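PDB 2PJQ: uncharacterized protein lp_2664 from Lactobacillus plantarum WCFS1, which is of unknown function but carries an HD domain, and so is possibly a metal-dependent phosphohydrolase like other members of that superfamily. Local coordinates for residues 43-48 with 192-197; 47-52 with 117-122; 103-108 with 126-131. All coordinates share one frame; numbering follows the deposited sequence.

Contact 1: residues 43-48 with 192-197; sequences RRLAKD and TDTAKA
L45 and T194 mark the nearest approach of the two backbones, their CA atoms 6.8 Å apart, where the short helical segments 43-48 and 193-197 run at 132° to each other with axes 10.0 Å apart at the closest. T194 CG2 lies anti to the backbone N and sits over one face of the R44 guanidinium, offset toward the rim, 3.2 Å from R44 NH2; L45 CD1 touches the same methyl at 3.7 Å. T194 OG1, beside the backbone N, donates a hydrogen bond of 2.7 Å to D48 OD2, reaching that oxygen on its anti side and 24° out of the carboxylate plane. R44 NH2 and D48 OD2 are a long, weak ion pair, 3.9 Å apart. L45, on the same helix, is buried: its CG rests against T192 OG1 at 3.7 Å and its CD2 against A195 CB at 4.2 Å, while V123 and L130 of helix 119-130 also pack on it. An alanine at T194 would probably leave D48 OD2 without its hydroxyl partner and take the methyl from between R44 and L45 CD1. The contact thus ties the end of helix 32-49, in the HD-domain region, to a late helix of the chain through leucine packing and a hydroxyl–carboxylate bond, where the arginine's charge, at that range, could add a weak attraction.

Contact 2: residues 47-52 with 117-122; sequences KDEGAN and LSLEGQ
A51 and L119 meet where helix 32-49 ends in a Schellman motif, with G50 at positive phi, and the chain turns past the start of helix 119-130, all within the all-helical HD-domain region. The backbones come closest at A51 and E120, whose CA atoms are 5.6 Å apart. L119 can be followed outward from its CB, which points at the turn. Its CG is anti to the backbone N (chi1 177°) and comes 4.1 Å from A51 CB. CD2 goes into the turn itself, 3.7 Å from G50 O and 3.8 Å from A51 CA, so this methyl packs on main chain as much as on side chain. CD1 faces E49 instead, 4.0 Å from E49 OE1, the two side chains crossing at about a right angle. E120 supplies the polar half. Its chain bends at chi2 (-60°), which places CD back near its own helix start, and OE2 accepts a weak bond from L119 N at 3.1 Å. The carboxylate joins a backbone N-H of each segment, the one from L119 weakly, and L55 and T56 of helix 53-62 touch the same side chain. The other bond comes from N52, at the N-cap position of that helix: its backbone N gives E120 OE1 a hydrogen bond of 3.0 Å, met nearly along the C-O axis with an N-H...O angle of 146°.

Contact 3: residues 103-108 with 126-131; sequences DHMSFS and DADRLD
R129 holds its CG beside the backbone N (chi1 -73°) and runs extended from CG to NE, which carries the guanidinium from helix 119-130 across to the backbone of M105, S106 and F107. The contact lies near the centre of the chain, in the HD-domain region: next to R129, D128 converges with H34, H63 and D64 in a pattern consistent with the H...HD...D metal site of the family, although no metal is bound to them here. M105, a selenomethionine, brings its terminal CE to 4.3 Å from D128 OD2, a loose contact; H63 touches both side chains. The backbones stay well apart, the CA atoms of S106 and R129 being 9.2 Å from each other, so it is the length of the arginine that closes the distance. L186 and L189 of helix 186-189 pack on its side chain as well. At the tip, S106 C lies in the guanidinium plane at its edge, 3.9 Å from R129 NH2. F107 N, also at the edge and near that plane, is 3.5 Å from R129 NH2, while M105 O approaches obliquely, 3.2 Å from R129 NH2.

Contacts 1 and 3 are both partly buried, but contact 3 lies near the centre of the chain and contact 1 out at its periphery, as does contact 2, which is at the surface. Contacts 1 and 2 share K47 and D48 on helix 32-49 and touch through A46 O and A51 N; contacts 2 and 3 both draw on helix 119-130. D126 joins contact 1 to contact 3, its OD2 accepting a probable hydrogen bond from T192 N, while L45 packs on the same aspartate. The chemistry follows the place: the two outer contacts each combine leucine packing with a carboxylate hydrogen bond, but the central one sets an arginine against main chain, beside the putative metal-site aspartate D128.

Contact 1: residues 43-48 with 192-197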
# COMPACT_ATOMS: atom_id res chain seq x y z
N ARG B 43 11.35 -18.32 15.38
CA ARG B 43 12.48 -18.87 16.11
C ARG B 43 12.61 -18.28 17.50
O ARG B 43 12.76 -19.01 18.47
CB ARG B 43 13.76 -18.69 15.31
CG ARG B 43 14.99 -19.38 15.90
CD ARG B 43 16.24 -18.99 15.11
NE ARG B 43 16.23 -19.53 13.76
CZ ARG B 43 16.51 -20.80 13.47
NH1 ARG B 43 16.82 -21.64 14.46
NH2 ARG B 43 16.46 -21.24 12.22
N ARG B 44 12.55 -16.96 17.63
CA ARG B 44 12.66 -16.40 18.97
C ARG B 44 11.51 -16.88 19.85
O ARG B 44 11.72 -17.36 20.97
CB ARG B 44 12.67 -14.87 18.95
CG ARG B 44 12.78 -14.32 20.35
CD ARG B 44 12.37 -12.88 20.49
NE ARG B 44 12.17 -12.59 21.91
CZ ARG B 44 11.72 -11.44 22.40
NH1 ARG B 44 11.42 -10.43 21.58
NH2 ARG B 44 11.57 -11.29 23.70
N LEU B 45 10.29 -16.73 19.34
CA LEU B 45 9.08 -17.12 20.06
C LEU B 45 9.07 -18.59 20.45
O LEU B 45 8.67 -18.93 21.56
CB LEU B 45 7.84 -16.80 19.21
CG LEU B 45 6.83 -15.71 19.61
CD1 LEU B 45 7.50 -14.44 20.15
CD2 LEU B 45 5.99 -15.39 18.38
N ALA B 46 9.48 -19.46 19.54
CA ALA B 46 9.49 -20.88 19.83
C ALA B 46 10.37 -21.14 21.06
O ALA B 46 9.96 -21.81 22.01
CB ALA B 46 10.00 -21.69 18.63
N LYS B 47 11.57 -20.58 21.04
CA LYS B 47 12.49 -20.77 22.15
C LYS B 47 11.94 -20.24 23.47
O LYS B 47 11.97 -20.94 24.48
CB LYS B 47 13.82 -20.15 21.78
CG LYS B 47 14.33 -20.80 20.49
CD LYS B 47 15.79 -20.52 20.19
CE LYS B 47 16.21 -21.21 18.90
NZ LYS B 47 17.67 -21.08 18.66
N ASP B 48 11.42 -19.03 23.45
CA ASP B 48 10.84 -18.46 24.66
C ASP B 48 9.77 -19.38 25.25
O ASP B 48 9.63 -19.47 26.47
CB ASP B 48 10.24 -17.10 24.33
CG ASP B 48 11.26 -15.98 24.45
OD1 ASP B 48 12.40 -16.16 23.99
OD2 ASP B 48 10.91 -14.91 24.99
N THR B 192 1.47 -16.19 22.56
CA THR B 192 2.72 -16.10 23.33
C THR B 192 2.81 -14.87 24.24
O THR B 192 2.38 -13.78 23.86
CB THR B 192 3.93 -16.01 22.39
OG1 THR B 192 3.63 -16.63 21.14
CG2 THR B 192 5.13 -16.68 23.03
N ASP B 193 3.37 -15.02 25.43
CA ASP B 193 3.49 -13.86 26.30
C ASP B 193 4.45 -12.87 25.68
O ASP B 193 4.20 -11.67 25.70
CB ASP B 193 3.99 -14.24 27.70
CG ASP B 193 2.85 -14.62 28.64
OD1 ASP B 193 1.72 -14.13 28.42
OD2 ASP B 193 3.10 -15.38 29.61
N THR B 194 5.53 -13.39 25.11
CA THR B 194 6.54 -12.56 24.47
C THR B 194 5.95 -11.77 23.31
O THR B 194 6.39 -10.66 23.01
CB THR B 194 7.69 -13.40 23.91
OG1 THR B 194 8.38 -14.04 24.99
CG2 THR B 194 8.66 -12.53 23.14
N ALA B 195 4.94 -12.35 22.68
CA ALA B 195 4.31 -11.71 21.55
C ALA B 195 3.35 -10.64 21.99
O ALA B 195 3.36 -9.54 21.45
CB ALA B 195 3.61 -12.74 20.69
N LYS B 196 2.50 -10.95 22.97
CA LYS B 196 1.54 -9.97 23.46
C LYS B 196 2.29 -8.69 23.72
O LYS B 196 1.82 -7.61 23.41
CB LYS B 196 0.90 -10.43 24.77
CG LYS B 196 -0.11 -11.55 24.63
CD LYS B 196 -0.76 -11.84 25.97
CE LYS B 196 -1.81 -12.93 25.84
NZ LYS B 196 -2.60 -13.11 27.10
N ALA B 197 3.48 -8.82 24.28
CA ALA B 197 4.30 -7.66 24.60
C ALA B 197 4.70 -6.93 23.33
O ALA B 197 4.55 -5.71 23.22
CB ALA B 197 5.54 -8.09 25.37

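Contact 2: residues 47-52 with 117-122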
# COMPACT_ATOMS: atom_id res chain seq x y z
N LYS B 47 11.57 -20.58 21.04
CA LYS B 47 12.49 -20.77 22.15
C LYS B 47 11.94 -20.24 23.47
O LYS B 47 11.97 -20.94 24.48
CB LYS B 47 13.82 -20.15 21.78
CG LYS B 47 14.33 -20.80 20.49
CD LYS B 47 15.79 -20.52 20.19
CE LYS B 47 16.21 -21.21 18.90
NZ LYS B 47 17.67 -21.08 18.66
N ASP B 48 11.42 -19.03 23.45
CA ASP B 48 10.84 -18.46 24.66
C ASP B 48 9.77 -19.38 25.25
O ASP B 48 9.63 -19.47 26.47
CB ASP B 48 10.24 -17.10 24.33
CG ASP B 48 11.26 -15.98 24.45
OD1 ASP B 48 12.40 -16.16 23.99
OD2 ASP B 48 10.91 -14.91 24.99
N GLU B 49 9.03 -20.07 24.39
CA GLU B 49 7.97 -20.97 24.83
C GLU B 49 8.38 -22.43 24.99
O GLU B 49 7.64 -23.22 25.57
CB GLU B 49 6.78 -20.90 23.88
CG GLU B 49 5.82 -19.81 24.24
CD GLU B 49 5.42 -19.90 25.69
OE1 GLU B 49 4.95 -20.97 26.11
OE2 GLU B 49 5.58 -18.89 26.42
N GLY B 50 9.55 -22.80 24.48
CA GLY B 50 9.97 -24.18 24.58
C GLY B 50 9.16 -25.01 23.62
O GLY B 50 8.63 -26.06 23.96
N ALA B 51 9.07 -24.54 22.39
CA ALA B 51 8.32 -25.24 21.37
C ALA B 51 9.28 -26.01 20.50
O ALA B 51 10.45 -25.65 20.39
CB ALA B 51 7.52 -24.26 20.53
N ASN B 52 8.79 -27.07 19.87
CA ASN B 52 9.62 -27.84 18.97
C ASN B 52 10.02 -26.86 17.86
O ASN B 52 9.17 -26.31 17.17
CB ASN B 52 8.86 -29.00 18.37
CG ASN B 52 9.64 -29.68 17.28
OD1 ASN B 52 10.67 -30.32 17.54
ND2 ASN B 52 9.20 -29.54 16.04
N LEU B 117 -5.22 -25.02 18.95
CA LEU B 117 -3.98 -25.20 18.21
C LEU B 117 -2.83 -25.82 19.03
O LEU B 117 -2.94 -25.95 20.24
CB LEU B 117 -3.56 -23.83 17.69
CG LEU B 117 -3.03 -23.71 16.27
CD1 LEU B 117 -4.01 -24.32 15.29
CD2 LEU B 117 -2.81 -22.24 15.95
N SER B 118 -1.75 -26.20 18.35
CA SER B 118 -0.58 -26.76 19.04
C SER B 118 0.18 -25.61 19.68
O SER B 118 -0.28 -24.47 19.64
CB SER B 118 0.39 -27.43 18.05
OG SER B 118 -0.28 -28.29 17.15
N LEU B 119 1.32 -25.91 20.28
CA LEU B 119 2.12 -24.86 20.88
C LEU B 119 2.93 -24.33 19.71
O LEU B 119 3.19 -23.13 19.60
CB LEU B 119 3.07 -25.40 21.94
CG LEU B 119 4.02 -24.37 22.57
CD1 LEU B 119 3.26 -23.38 23.44
CD2 LEU B 119 5.06 -25.10 23.38
N GLU B 120 3.32 -25.24 18.82
CA GLU B 120 4.08 -24.83 17.66
C GLU B 120 3.16 -24.05 16.77
O GLU B 120 3.59 -23.15 16.08
CB GLU B 120 4.66 -26.03 16.92
CG GLU B 120 4.26 -27.39 17.47
CD GLU B 120 4.69 -27.59 18.90
OE1 GLU B 120 5.92 -27.62 19.15
OE2 GLU B 120 3.81 -27.70 19.77
N GLY B 121 1.87 -24.39 16.81
CA GLY B 121 0.90 -23.67 15.99
C GLY B 121 0.69 -22.24 16.50
O GLY B 121 0.72 -21.28 15.74
N GLN B 122 0.47 -22.11 17.80
CA GLN B 122 0.26 -20.81 18.39
C GLN B 122 1.46 -19.95 18.06
O GLN B 122 1.34 -18.76 17.84
CB GLN B 122 0.11 -20.93 19.89
CG GLN B 122 -1.14 -21.68 20.31
CD GLN B 122 -1.19 -21.99 21.79
OE1 GLN B 122 -0.53 -21.34 22.61
NE2 GLN B 122 -1.99 -22.99 22.15

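Contact 3: residues 103-108 with 126-131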
# COMPACT_ATOMS: atom_id res chain seq x y z
N ASP B 103 -3.16 -25.03 7.94
CA ASP B 103 -4.58 -25.04 7.61
C ASP B 103 -5.60 -24.66 8.70
O ASP B 103 -6.78 -24.51 8.38
CB ASP B 103 -4.96 -26.40 7.01
CG ASP B 103 -4.21 -26.69 5.71
OD1 ASP B 103 -4.09 -25.77 4.87
OD2 ASP B 103 -3.75 -27.83 5.51
N HIS B 104 -5.16 -24.49 9.94
CA HIS B 104 -6.07 -24.17 11.05
C HIS B 104 -5.50 -23.11 11.98
O HIS B 104 -5.61 -23.22 13.20
CB HIS B 104 -6.35 -25.42 11.86
CG HIS B 104 -6.71 -26.61 11.04
ND1 HIS B 104 -7.89 -26.70 10.33
CD2 HIS B 104 -6.03 -27.75 10.78
CE1 HIS B 104 -7.92 -27.84 9.67
NE2 HIS B 104 -6.81 -28.50 9.93
N MSE B 105 -4.91 -22.07 11.41
CA MSE B 105 -4.33 -21.00 12.21
C MSE B 105 -4.70 -19.65 11.62
O MSE B 105 -4.45 -18.61 12.22
CB MSE B 105 -2.82 -21.13 12.18
CG MSE B 105 -2.33 -21.17 10.76
SE MSE B 105 -0.50 -20.66 10.66
CE MSE B 105 -0.70 -19.01 9.68
N SER B 106 -5.29 -19.67 10.43
CA SER B 106 -5.67 -18.41 9.82
C SER B 106 -6.90 -17.83 10.50
O SER B 106 -7.76 -18.55 11.02
CB SER B 106 -5.93 -18.59 8.32
OG SER B 106 -4.74 -18.92 7.63
N PHE B 107 -6.95 -16.50 10.51
CA PHE B 107 -8.04 -15.73 11.08
C PHE B 107 -9.31 -16.03 10.27
O PHE B 107 -10.41 -16.09 10.82
CB PHE B 107 -7.70 -14.24 10.95
CG PHE B 107 -8.76 -13.31 11.46
CD1 PHE B 107 -8.88 -13.05 12.82
CD2 PHE B 107 -9.59 -12.65 10.57
CE1 PHE B 107 -9.81 -12.13 13.28
CE2 PHE B 107 -10.52 -11.72 11.03
CZ PHE B 107 -10.63 -11.46 12.39
N SER B 108 -9.14 -16.23 8.97
CA SER B 108 -10.25 -16.53 8.08
C SER B 108 -11.01 -17.74 8.60
O SER B 108 -12.24 -17.80 8.54
CB SER B 108 -9.75 -16.80 6.65
OG SER B 108 -8.81 -17.87 6.61
N ASP B 126 1.24 -16.53 15.92
CA ASP B 126 1.69 -15.29 16.54
C ASP B 126 2.78 -14.63 15.71
O ASP B 126 2.85 -13.42 15.60
CB ASP B 126 2.21 -15.55 17.95
CG ASP B 126 1.09 -15.77 18.94
OD1 ASP B 126 -0.07 -15.43 18.60
OD2 ASP B 126 1.37 -16.26 20.05
N ALA B 127 3.64 -15.45 15.12
CA ALA B 127 4.71 -14.92 14.31
C ALA B 127 4.15 -14.29 13.05
O ALA B 127 4.51 -13.16 12.68
CB ALA B 127 5.67 -16.03 13.95
N ASP B 128 3.24 -15.00 12.39
CA ASP B 128 2.66 -14.51 11.15
C ASP B 128 1.88 -13.21 11.36
O ASP B 128 2.05 -12.25 10.60
CB ASP B 128 1.75 -15.57 10.54
CG ASP B 128 1.63 -15.42 9.04
OD1 ASP B 128 2.65 -15.63 8.36
OD2 ASP B 128 0.53 -15.10 8.55
N ARG B 129 1.02 -13.17 12.37
CA ARG B 129 0.24 -11.97 12.63
C ARG B 129 1.13 -10.84 13.07
O ARG B 129 0.92 -9.69 12.68
CB ARG B 129 -0.82 -12.25 13.70
CG ARG B 129 -1.96 -13.11 13.17
CD ARG B 129 -2.86 -13.65 14.26
NE ARG B 129 -3.82 -14.58 13.68
CZ ARG B 129 -4.79 -15.19 14.36
NH1 ARG B 129 -4.94 -14.97 15.66
NH2 ARG B 129 -5.61 -16.02 13.73
N LEU B 130 2.13 -11.16 13.87
CA LEU B 130 3.06 -10.15 14.37
C LEU B 130 3.67 -9.32 13.26
O LEU B 130 4.15 -8.22 13.51
CB LEU B 130 4.16 -10.81 15.20
CG LEU B 130 3.84 -10.85 16.69
CD1 LEU B 130 4.97 -11.49 17.41
CD2 LEU B 130 3.63 -9.43 17.21
N ASP B 131 3.65 -9.86 12.04
CA ASP B 131 4.19 -9.19 10.87
C ASP B 131 3.08 -8.59 10.01
O ASP B 131 3.32 -8.20 8.87
CB ASP B 131 4.98 -10.17 10.02
CG ASP B 131 5.96 -9.46 9.09
OD1 ASP B 131 6.88 -8.79 9.61
OD2 ASP B 131 5.81 -9.57 7.85